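Local coordinates for protein CghA (Chaetomium globosum, PDB 6KBC) that is a two-domain, beta-rich protein of the calycin clan that holds the ligand WK1 in a pocket, at residues 308-318 and 342-353. Residues are numbered along the deposited sequence; the frame is centred on the assembly and turned at random.
Sequences LYDGDGLVAKY and DLRHHQAWWAKP. With WK1 ((2S)-3-[(2S,4E)-4-[[(1R,2S,4aR,6S,8R,8aS)-2-[(E)-but-2-en-2-yl]-6,8-dimethyl-1,2,4a,5,6,7,8,8a-octahydronaphthalen-1-yl]-oxidanyl-methylidene]-3,5-bis(oxidanylidene)pyrrolidin-2-yl]-2-methyl-2-oxidanyl-propanoic acid), chain B.
R344, followed from CB outward, shows how strand 338-346 holds the loop between strands 302-308 and 324-330 of the C-terminal domain. Its CB and CG each lie 3.6 Å from D312 O, and CD comes nearer to the same oxygen. The chain runs extended from CG to NE, which carries the guanidinium alongside D312 O to the backbone of 310-312. There NH1 gives both its hydrogens to carbonyls: D310 O at 2.8 Å, almost straight at 171°, and D312 O at 2.9 Å. Each oxygen is met on a lone pair and lies close to the guanidinium plane. NH2 reaches D342 OD2 in a salt bridge of 3.2 Å, bent to 138° and entering from above the carboxylate plane; R326 takes the other carboxylate oxygen. A water joins NH2 to D310 O, and L308 CD1 lies above one face of the group, toward its NH2 rim.

Further along, H345 contributes a second pair of bonds. L314 N donates to H345 O, while ring atom ND1 donates to L314 O at 2.8 Å; this acceptor sits near the ring plane, although the bond bends to 147°. NE2 is hydrogen-bonded to E390 and the ring stacks on F367, so the imidazole is fixed from several directions. L314 then lays CD1 over the corner at 347, 3.3 Å from A348 N. Beyond it, the loop reaches strand 348-353: Y318 meets A351 CB at its ring edge, with CE2 3.8 Å away, and has K352 O over one face. On strand 348-353, K352 and W350 line the WK1 pocket; K352 NZ hydrogen-bonds WK1, and W350 has C18 of WK1 over one ring face.

Chemically, the loop is held mainly through its carbonyl oxygens, taken by a cationic guanidinium and an imidazole N-H. Pairing ND1 with a carbonyl and NE2 with a carboxylate is consistent with a protonated, positively charged H345; the nearby D342 carboxylate probably helps to balance the arginine's charge.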
ATOM      1  N   LEU A 308      -5.399  12.935  13.773  1.00 19.22           N
ATOM      2  CA  LEU A 308      -6.572  13.622  14.303  1.00 20.23           C
ATOM      3  C   LEU A 308      -6.979  12.952  15.602  1.00 20.38           C
ATOM      4  O   LEU A 308      -7.000  11.721  15.681  1.00 20.09           O
ATOM      5  CB  LEU A 308      -7.734  13.571  13.315  1.00 19.05           C
ATOM      6  CG  LEU A 308      -7.572  14.354  12.013  1.00 22.77           C
ATOM      7  CD1 LEU A 308      -8.764  14.128  11.120  1.00 24.21           C
ATOM      8  CD2 LEU A 308      -7.421  15.840  12.297  1.00 23.91           C
ATOM      9  N   TYR A 309      -7.269  13.761  16.625  1.00 20.55           N
ATOM     10  CA  TYR A 309      -7.724  13.245  17.909  1.00 23.56           C
ATOM     11  C   TYR A 309      -9.117  13.720  18.282  1.00 27.31           C
ATOM     12  O   TYR A 309      -9.729  13.126  19.173  1.00 28.33           O
ATOM     13  CB  TYR A 309      -6.738  13.649  19.023  1.00 22.71           C
ATOM     14  CG  TYR A 309      -5.366  13.083  18.753  1.00 21.27           C
ATOM     15  CD1 TYR A 309      -5.055  11.778  19.095  1.00 21.42           C
ATOM     16  CD2 TYR A 309      -4.395  13.849  18.102  1.00 21.14           C
ATOM     17  CE1 TYR A 309      -3.805  11.247  18.824  1.00 19.50           C
ATOM     18  CE2 TYR A 309      -3.145  13.331  17.835  1.00 18.97           C
ATOM     19  CZ  TYR A 309      -2.861  12.028  18.197  1.00 20.06           C
ATOM     20  OH  TYR A 309      -1.625  11.495  17.925  1.00 20.18           O
ATOM     21  N   ASP A 310      -9.635  14.753  17.621  1.00 23.63           N
ATOM     22  CA  ASP A 310     -10.927  15.342  17.942  1.00 28.53           C
ATOM     23  C   ASP A 310     -11.950  14.970  16.873  1.00 28.82           C
ATOM     24  O   ASP A 310     -11.598  14.715  15.717  1.00 24.23           O
ATOM     25  CB  ASP A 310     -10.821  16.870  18.038  1.00 25.01           C
ATOM     26  CG  ASP A 310      -9.844  17.323  19.118  1.00 35.05           C
ATOM     27  OD1 ASP A 310      -9.677  16.609  20.130  1.00 32.92           O
ATOM     28  OD2 ASP A 310      -9.240  18.405  18.956  1.00 40.24           O
ATOM     29  N   GLY A 311     -13.227  14.951  17.266  1.00 28.65           N
ATOM     30  CA  GLY A 311     -14.302  14.660  16.329  1.00 27.50           C
ATOM     31  C   GLY A 311     -14.582  13.175  16.210  1.00 29.04           C
ATOM     32  O   GLY A 311     -14.095  12.339  16.982  1.00 26.33           O
ATOM     33  N   ASP A 312     -15.389  12.847  15.201  1.00 26.57           N
ATOM     34  CA  ASP A 312     -15.845  11.479  15.009  1.00 27.79           C
ATOM     35  C   ASP A 312     -14.713  10.587  14.519  1.00 26.07           C
ATOM     36  O   ASP A 312     -13.731  11.041  13.916  1.00 24.18           O
ATOM     37  CB  ASP A 312     -17.005  11.416  13.998  1.00 27.29           C
ATOM     38  CG  ASP A 312     -18.206  12.252  14.424  1.00 30.01           C
ATOM     39  OD1 ASP A 312     -18.311  12.601  15.618  1.00 37.12           O
ATOM     40  OD2 ASP A 312     -19.049  12.544  13.557  1.00 40.35           O
ATOM     41  N   GLY A 313     -14.886   9.290  14.755  1.00 28.67           N
ATOM     42  CA  GLY A 313     -13.942   8.285  14.311  1.00 25.16           C
ATOM     43  C   GLY A 313     -13.606   7.323  15.423  1.00 23.76           C
ATOM     44  O   GLY A 313     -13.475   7.729  16.585  1.00 23.26           O
ATOM     45  N   LEU A 314     -13.472   6.047  15.074  1.00 21.62           N
ATOM     46  CA  LEU A 314     -12.967   5.058  16.017  1.00 24.57           C
ATOM     47  C   LEU A 314     -11.571   5.449  16.488  1.00 23.80           C
ATOM     48  O   LEU A 314     -10.736   5.901  15.698  1.00 21.11           O
ATOM     49  CB  LEU A 314     -12.910   3.687  15.356  1.00 21.52           C
ATOM     50  CG  LEU A 314     -14.221   3.099  14.831  1.00 22.96           C
ATOM     51  CD1 LEU A 314     -13.899   1.808  14.059  1.00 26.45           C
ATOM     52  CD2 LEU A 314     -15.249   2.855  15.951  1.00 27.47           C
ATOM     53  N   VAL A 315     -11.308   5.241  17.769  1.00 21.67           N
ATOM     54  CA  VAL A 315     -10.004   5.546  18.349  1.00 22.50           C
ATOM     55  C   VAL A 315      -9.087   4.341  18.158  1.00 22.04           C
ATOM     56  O   VAL A 315      -9.445   3.216  18.528  1.00 23.46           O
ATOM     57  CB  VAL A 315     -10.146   5.904  19.840  1.00 24.09           C
ATOM     58  CG1 VAL A 315      -8.822   6.396  20.389  1.00 23.04           C
ATOM     59  CG2 VAL A 315     -11.231   6.956  20.026  1.00 23.17           C
ATOM     60  N   ALA A 316      -7.913   4.562  17.563  1.00 19.47           N
ATOM     61  CA  ALA A 316      -6.927   3.494  17.467  1.00 18.67           C
ATOM     62  C   ALA A 316      -6.482   3.058  18.866  1.00 23.69           C
ATOM     63  O   ALA A 316      -6.653   3.781  19.844  1.00 20.85           O
ATOM     64  CB  ALA A 316      -5.721   3.941  16.637  1.00 20.53           C
ATOM     65  N   LYS A 317      -5.921   1.845  18.946  1.00 21.82           N
ATOM     66  CA  LYS A 317      -5.793   1.108  20.198  1.00 29.68           C
ATOM     67  C   LYS A 317      -4.387   1.130  20.763  1.00 27.79           C
ATOM     68  O   LYS A 317      -4.197   0.687  21.896  1.00 28.46           O
ATOM     69  CB  LYS A 317      -6.159  -0.376  20.018  1.00 26.86           C
ATOM     70  CG  LYS A 317      -7.567  -0.674  19.513  1.00 37.06           C
ATOM     71  CD  LYS A 317      -8.620  -0.143  20.442  1.00 37.25           C
ATOM     72  CE  LYS A 317      -9.955  -0.833  20.190  1.00 41.17           C
ATOM     73  NZ  LYS A 317     -11.010  -0.248  21.063  1.00 35.06           N
ATOM     74  N   TYR A 318      -3.394   1.556  19.988  1.00 23.43           N
ATOM     75  CA  TYR A 318      -2.017   1.314  20.396  1.00 25.43           C
ATOM     76  C   TYR A 318      -1.337   2.614  20.787  1.00 23.22           C
ATOM     77  O   TYR A 318      -1.842   3.305  21.668  1.00 24.59           O
ATOM     78  CB  TYR A 318      -1.285   0.562  19.289  1.00 26.25           C
ATOM     79  CG  TYR A 318      -1.890  -0.804  19.056  1.00 26.46           C
ATOM     80  CD1 TYR A 318      -1.653  -1.841  19.959  1.00 28.76           C
ATOM     81  CD2 TYR A 318      -2.689  -1.062  17.944  1.00 30.53           C
ATOM     82  CE1 TYR A 318      -2.198  -3.102  19.769  1.00 31.38           C
ATOM     83  CE2 TYR A 318      -3.245  -2.327  17.742  1.00 33.69           C
ATOM     84  CZ  TYR A 318      -2.995  -3.338  18.666  1.00 34.86           C
ATOM     85  OH  TYR A 318      -3.539  -4.590  18.478  1.00 36.50           O
ATOM     86  N   ASP A 342     -10.273  15.008   5.673  1.00 21.29           N
ATOM     87  CA  ASP A 342     -10.275  14.286   6.931  1.00 24.20           C
ATOM     88  C   ASP A 342     -10.660  12.854   6.639  1.00 22.99           C
ATOM     89  O   ASP A 342     -11.676  12.597   5.974  1.00 20.83           O
ATOM     90  CB  ASP A 342     -11.231  14.929   7.935  1.00 22.47           C
ATOM     91  CG  ASP A 342     -10.627  16.172   8.574  1.00 27.77           C
ATOM     92  OD1 ASP A 342      -9.476  16.533   8.214  1.00 24.84           O
ATOM     93  OD2 ASP A 342     -11.276  16.762   9.450  1.00 30.45           O
ATOM     94  N   LEU A 343      -9.832  11.932   7.092  1.00 16.10           N
ATOM     95  CA  LEU A 343     -10.059  10.508   6.902  1.00 19.34           C
ATOM     96  C   LEU A 343     -10.330   9.947   8.286  1.00 22.31           C
ATOM     97  O   LEU A 343      -9.400   9.769   9.078  1.00 19.60           O
ATOM     98  CB  LEU A 343      -8.855   9.841   6.256  1.00 18.08           C
ATOM     99  CG  LEU A 343      -8.736  10.000   4.732  1.00 21.93           C
ATOM    100  CD1 LEU A 343      -8.561  11.437   4.332  1.00 22.90           C
ATOM    101  CD2 LEU A 343      -7.543   9.206   4.307  1.00 25.61           C
ATOM    102  N   ARG A 344     -11.593   9.692   8.597  1.00 19.11           N
ATOM    103  CA  ARG A 344     -11.954   9.322   9.958  1.00 20.87           C
ATOM    104  C   ARG A 344     -12.242   7.837  10.023  1.00 21.15           C
ATOM    105  O   ARG A 344     -12.920   7.289   9.149  1.00 19.25           O
ATOM    106  CB  ARG A 344     -13.131  10.158  10.471  1.00 20.04           C
ATOM    107  CG  ARG A 344     -12.722  11.618  10.559  1.00 22.88           C
ATOM    108  CD  ARG A 344     -13.848  12.535  11.010  1.00 23.80           C
ATOM    109  NE  ARG A 344     -13.350  13.899  11.126  1.00 21.25           N
ATOM    110  CZ  ARG A 344     -12.759  14.384  12.214  1.00 26.83           C
ATOM    111  NH1 ARG A 344     -12.589  13.610  13.287  1.00 22.20           N
ATOM    112  NH2 ARG A 344     -12.329  15.642  12.226  1.00 25.27           N
ATOM    113  N   HIS A 345     -11.699   7.194  11.063  1.00 19.59           N
ATOM    114  CA  HIS A 345     -11.820   5.755  11.248  1.00 19.70           C
ATOM    115  C   HIS A 345     -13.281   5.351  11.349  1.00 22.99           C
ATOM    116  O   HIS A 345     -13.966   5.719  12.313  1.00 20.97           O
ATOM    117  CB  HIS A 345     -11.088   5.319  12.514  1.00 20.25           C
ATOM    118  CG  HIS A 345      -9.613   5.590  12.476  1.00 19.11           C
ATOM    119  ND1 HIS A 345      -8.861   5.766  13.619  1.00 18.69           N
ATOM    120  CD2 HIS A 345      -8.753   5.700  11.435  1.00 19.66           C
ATOM    121  CE1 HIS A 345      -7.602   5.985  13.283  1.00 20.18           C
ATOM    122  NE2 HIS A 345      -7.505   5.934  11.963  1.00 20.60           N
ATOM    123  N   HIS A 346     -13.750   4.585  10.367  1.00 21.91           N
ATOM    124  CA  HIS A 346     -15.130   4.138  10.315  1.00 21.46           C
ATOM    125  C   HIS A 346     -15.288   2.690  10.741  1.00 22.82           C
ATOM    126  O   HIS A 346     -16.211   2.366  11.485  1.00 23.35           O
ATOM    127  CB  HIS A 346     -15.697   4.322   8.900  1.00 24.62           C
ATOM    128  CG  HIS A 346     -17.110   3.855   8.772  1.00 24.69           C
ATOM    129  ND1 HIS A 346     -18.179   4.596   9.229  1.00 27.07           N
ATOM    130  CD2 HIS A 346     -17.629   2.706   8.274  1.00 25.66           C
ATOM    131  CE1 HIS A 346     -19.297   3.926   9.010  1.00 30.41           C
ATOM    132  NE2 HIS A 346     -18.992   2.778   8.427  1.00 29.87           N
ATOM    133  N   GLN A 347     -14.391   1.817  10.308  1.00 20.98           N
ATOM    134  CA  GLN A 347     -14.463   0.412  10.665  1.00 23.26           C
ATOM    135  C   GLN A 347     -13.068  -0.064  10.990  1.00 20.92           C
ATOM    136  O   GLN A 347     -12.146   0.144  10.197  1.00 20.77           O
ATOM    137  CB  GLN A 347     -15.051  -0.454   9.530  1.00 22.81           C
ATOM    138  CG  GLN A 347     -15.159  -1.917   9.933  1.00 22.59           C
ATOM    139  CD  GLN A 347     -15.676  -2.822   8.818  1.00 28.71           C
ATOM    140  OE1 GLN A 347     -16.081  -2.358   7.744  1.00 23.41           O
ATOM    141  NE2 GLN A 347     -15.648  -4.127   9.071  1.00 26.51           N
ATOM    142  N   ALA A 348     -12.933  -0.724  12.134  1.00 21.81           N
ATOM    143  CA  ALA A 348     -11.672  -1.338  12.525  1.00 25.05           C
ATOM    144  C   ALA A 348     -11.447  -2.584  11.686  1.00 26.15           C
ATOM    145  O   ALA A 348     -12.202  -3.552  11.782  1.00 26.43           O
ATOM    146  CB  ALA A 348     -11.694  -1.693  14.008  1.00 22.66           C
ATOM    147  N   TRP A 349     -10.408  -2.564  10.867  1.00 24.71           N
ATOM    148  CA  TRP A 349     -10.175  -3.624   9.901  1.00 23.70           C
ATOM    149  C   TRP A 349      -9.215  -4.672  10.453  1.00 28.68           C
ATOM    150  O   TRP A 349      -9.547  -5.860  10.531  1.00 27.25           O
ATOM    151  CB  TRP A 349      -9.640  -2.979   8.623  1.00 20.18           C
ATOM    152  CG  TRP A 349      -9.481  -3.887   7.440  1.00 22.83           C
ATOM    153  CD1 TRP A 349      -9.613  -5.248   7.402  1.00 22.20           C
ATOM    154  CD2 TRP A 349      -9.122  -3.480   6.123  1.00 22.13           C
ATOM    155  NE1 TRP A 349      -9.375  -5.711   6.121  1.00 24.29           N
ATOM    156  CE2 TRP A 349      -9.067  -4.643   5.319  1.00 24.06           C
ATOM    157  CE3 TRP A 349      -8.843  -2.241   5.537  1.00 22.48           C
ATOM    158  CZ2 TRP A 349      -8.744  -4.600   3.969  1.00 24.59           C
ATOM    159  CZ3 TRP A 349      -8.517  -2.202   4.186  1.00 22.07           C
ATOM    160  CH2 TRP A 349      -8.466  -3.373   3.424  1.00 24.13           C
ATOM    161  N   TRP A 350      -8.013  -4.245  10.830  1.00 24.23           N
ATOM    162  CA  TRP A 350      -7.070  -5.104  11.519  1.00 23.79           C
ATOM    163  C   TRP A 350      -6.398  -4.285  12.608  1.00 25.36           C
ATOM    164  O   TRP A 350      -6.425  -3.054  12.590  1.00 24.80           O
ATOM    165  CB  TRP A 350      -6.040  -5.726  10.553  1.00 23.04           C
ATOM    166  CG  TRP A 350      -4.999  -4.780  10.022  1.00 23.32           C
ATOM    167  CD1 TRP A 350      -3.859  -4.353  10.660  1.00 25.65           C
ATOM    168  CD2 TRP A 350      -4.982  -4.179   8.728  1.00 24.76           C
ATOM    169  NE1 TRP A 350      -3.144  -3.513   9.837  1.00 24.46           N
ATOM    170  CE2 TRP A 350      -3.814  -3.384   8.649  1.00 23.36           C
ATOM    171  CE3 TRP A 350      -5.843  -4.233   7.622  1.00 24.03           C
ATOM    172  CZ2 TRP A 350      -3.492  -2.647   7.518  1.00 24.68           C
ATOM    173  CZ3 TRP A 350      -5.518  -3.494   6.492  1.00 23.80           C
ATOM    174  CH2 TRP A 350      -4.350  -2.711   6.451  1.00 24.21           C
ATOM    175  N   ALA A 351      -5.833  -4.987  13.579  1.00 23.79           N
ATOM    176  CA  ALA A 351      -5.122  -4.341  14.679  1.00 25.70           C
ATOM    177  C   ALA A 351      -4.220  -5.389  15.290  1.00 30.05           C
ATOM    178  O   ALA A 351      -4.713  -6.405  15.792  1.00 28.43           O
ATOM    179  CB  ALA A 351      -6.088  -3.782  15.721  1.00 23.33           C
ATOM    180  N   LYS A 352      -2.915  -5.175  15.215  1.00 27.36           N
ATOM    181  CA  LYS A 352      -1.994  -6.117  15.815  1.00 31.81           C
ATOM    182  C   LYS A 352      -0.824  -5.368  16.433  1.00 30.41           C
ATOM    183  O   LYS A 352      -0.416  -4.311  15.928  1.00 26.72           O
ATOM    184  CB  LYS A 352      -1.490  -7.135  14.784  1.00 32.74           C
ATOM    185  CG  LYS A 352      -0.681  -6.548  13.669  1.00 35.46           C
ATOM    186  CD  LYS A 352      -0.213  -7.655  12.720  1.00 39.14           C
ATOM    187  CE  LYS A 352       0.618  -7.071  11.598  1.00 44.93           C
ATOM    188  NZ  LYS A 352       1.110  -8.102  10.634  1.00 42.94           N
ATOM    189  N   PRO A 353      -0.274  -5.884  17.532  1.00 30.97           N
ATOM    190  CA  PRO A 353       0.875  -5.228  18.171  1.00 26.97           C
ATOM    191  C   PRO A 353       2.112  -5.292  17.297  1.00 28.84           C
ATOM    192  O   PRO A 353       2.336  -6.266  16.575  1.00 30.81           O
ATOM    193  CB  PRO A 353       1.082  -6.042  19.460  1.00 31.27           C
ATOM    194  CG  PRO A 353      -0.205  -6.763  19.695  1.00 39.49           C
ATOM    195  CD  PRO A 353      -0.767  -7.033  18.314  1.00 33.13           C
TER
HETATM  196  O   WK1 B 501      -0.090  -8.972   8.572  1.00 42.02           O
HETATM  197  C17 WK1 B 501      -0.740  -8.252   7.859  1.00 40.34           C
HETATM  198  O1  WK1 B 501      -1.739  -8.624   7.311  1.00 35.21           O
HETATM  199  C19 WK1 B 501      -0.326  -6.854   7.641  1.00 35.90           C
HETATM  200  O2  WK1 B 501       0.757  -6.488   8.426  1.00 39.32           O
HETATM  201  C18 WK1 B 501      -1.447  -5.948   8.049  1.00 35.48           C
HETATM  202  C20 WK1 B 501       0.051  -6.821   6.186  1.00 35.40           C
HETATM  203  C22 WK1 B 501       0.124  -5.437   5.685  1.00 33.71           C
HETATM  204  N   WK1 B 501       0.300  -5.233   4.260  1.00 34.23           N
HETATM  205  C21 WK1 B 501       1.234  -4.310   4.055  1.00 36.07           C
HETATM  206  O5  WK1 B 501       1.577  -3.913   2.851  1.00 32.29           O
HETATM  207  C23 WK1 B 501       1.134  -4.570   6.248  1.00 41.42           C
HETATM  208  O4  WK1 B 501       1.386  -4.415   7.531  1.00 36.88           O
HETATM  209  C24 WK1 B 501       1.857  -3.808   5.289  1.00 39.24           C
HETATM  210  C16 WK1 B 501       2.905  -2.826   5.543  1.00 39.12           C
HETATM  211  O3  WK1 B 501       3.218  -2.597   6.759  1.00 41.47           O
HETATM  212  C9  WK1 B 501       3.472  -2.034   4.441  1.00 38.30           C
HETATM  213  C8  WK1 B 501       2.417  -0.895   4.346  1.00 36.98           C
HETATM  214  C12 WK1 B 501       0.950  -1.233   4.513  1.00 35.88           C
HETATM  215  C13 WK1 B 501       0.150  -1.454   3.494  1.00 34.46           C
HETATM  216  C90 WK1 B 501      -1.288  -1.792   3.692  1.00 36.67           C
HETATM  217  C14 WK1 B 501       0.363  -1.327   5.876  1.00 41.16           C
HETATM  218  C7  WK1 B 501       2.684   0.196   5.337  1.00 39.80           C
HETATM  219  C6  WK1 B 501       3.872   0.739   5.372  1.00 38.20           C
HETATM  220  C3  WK1 B 501       4.960   0.038   4.623  1.00 38.41           C
HETATM  221  C4  WK1 B 501       4.863  -1.472   4.698  1.00 40.09           C
HETATM  222  C5  WK1 B 501       5.828  -2.027   3.668  1.00 43.32           C
HETATM  223  C11 WK1 B 501       5.933  -3.512   3.810  1.00 41.11           C
HETATM  224  C2  WK1 B 501       6.363   0.530   4.864  1.00 38.30           C
HETATM  225  C1  WK1 B 501       7.140   0.097   3.662  1.00 38.08           C
HETATM  226  C10 WK1 B 501       8.521   0.655   3.564  1.00 40.88           C
HETATM  227  C   WK1 B 501       7.209  -1.400   3.691  1.00 40.47           C
HETATM  228  O   HOH W   1     -11.121  17.294  14.074  1.00 30.21           O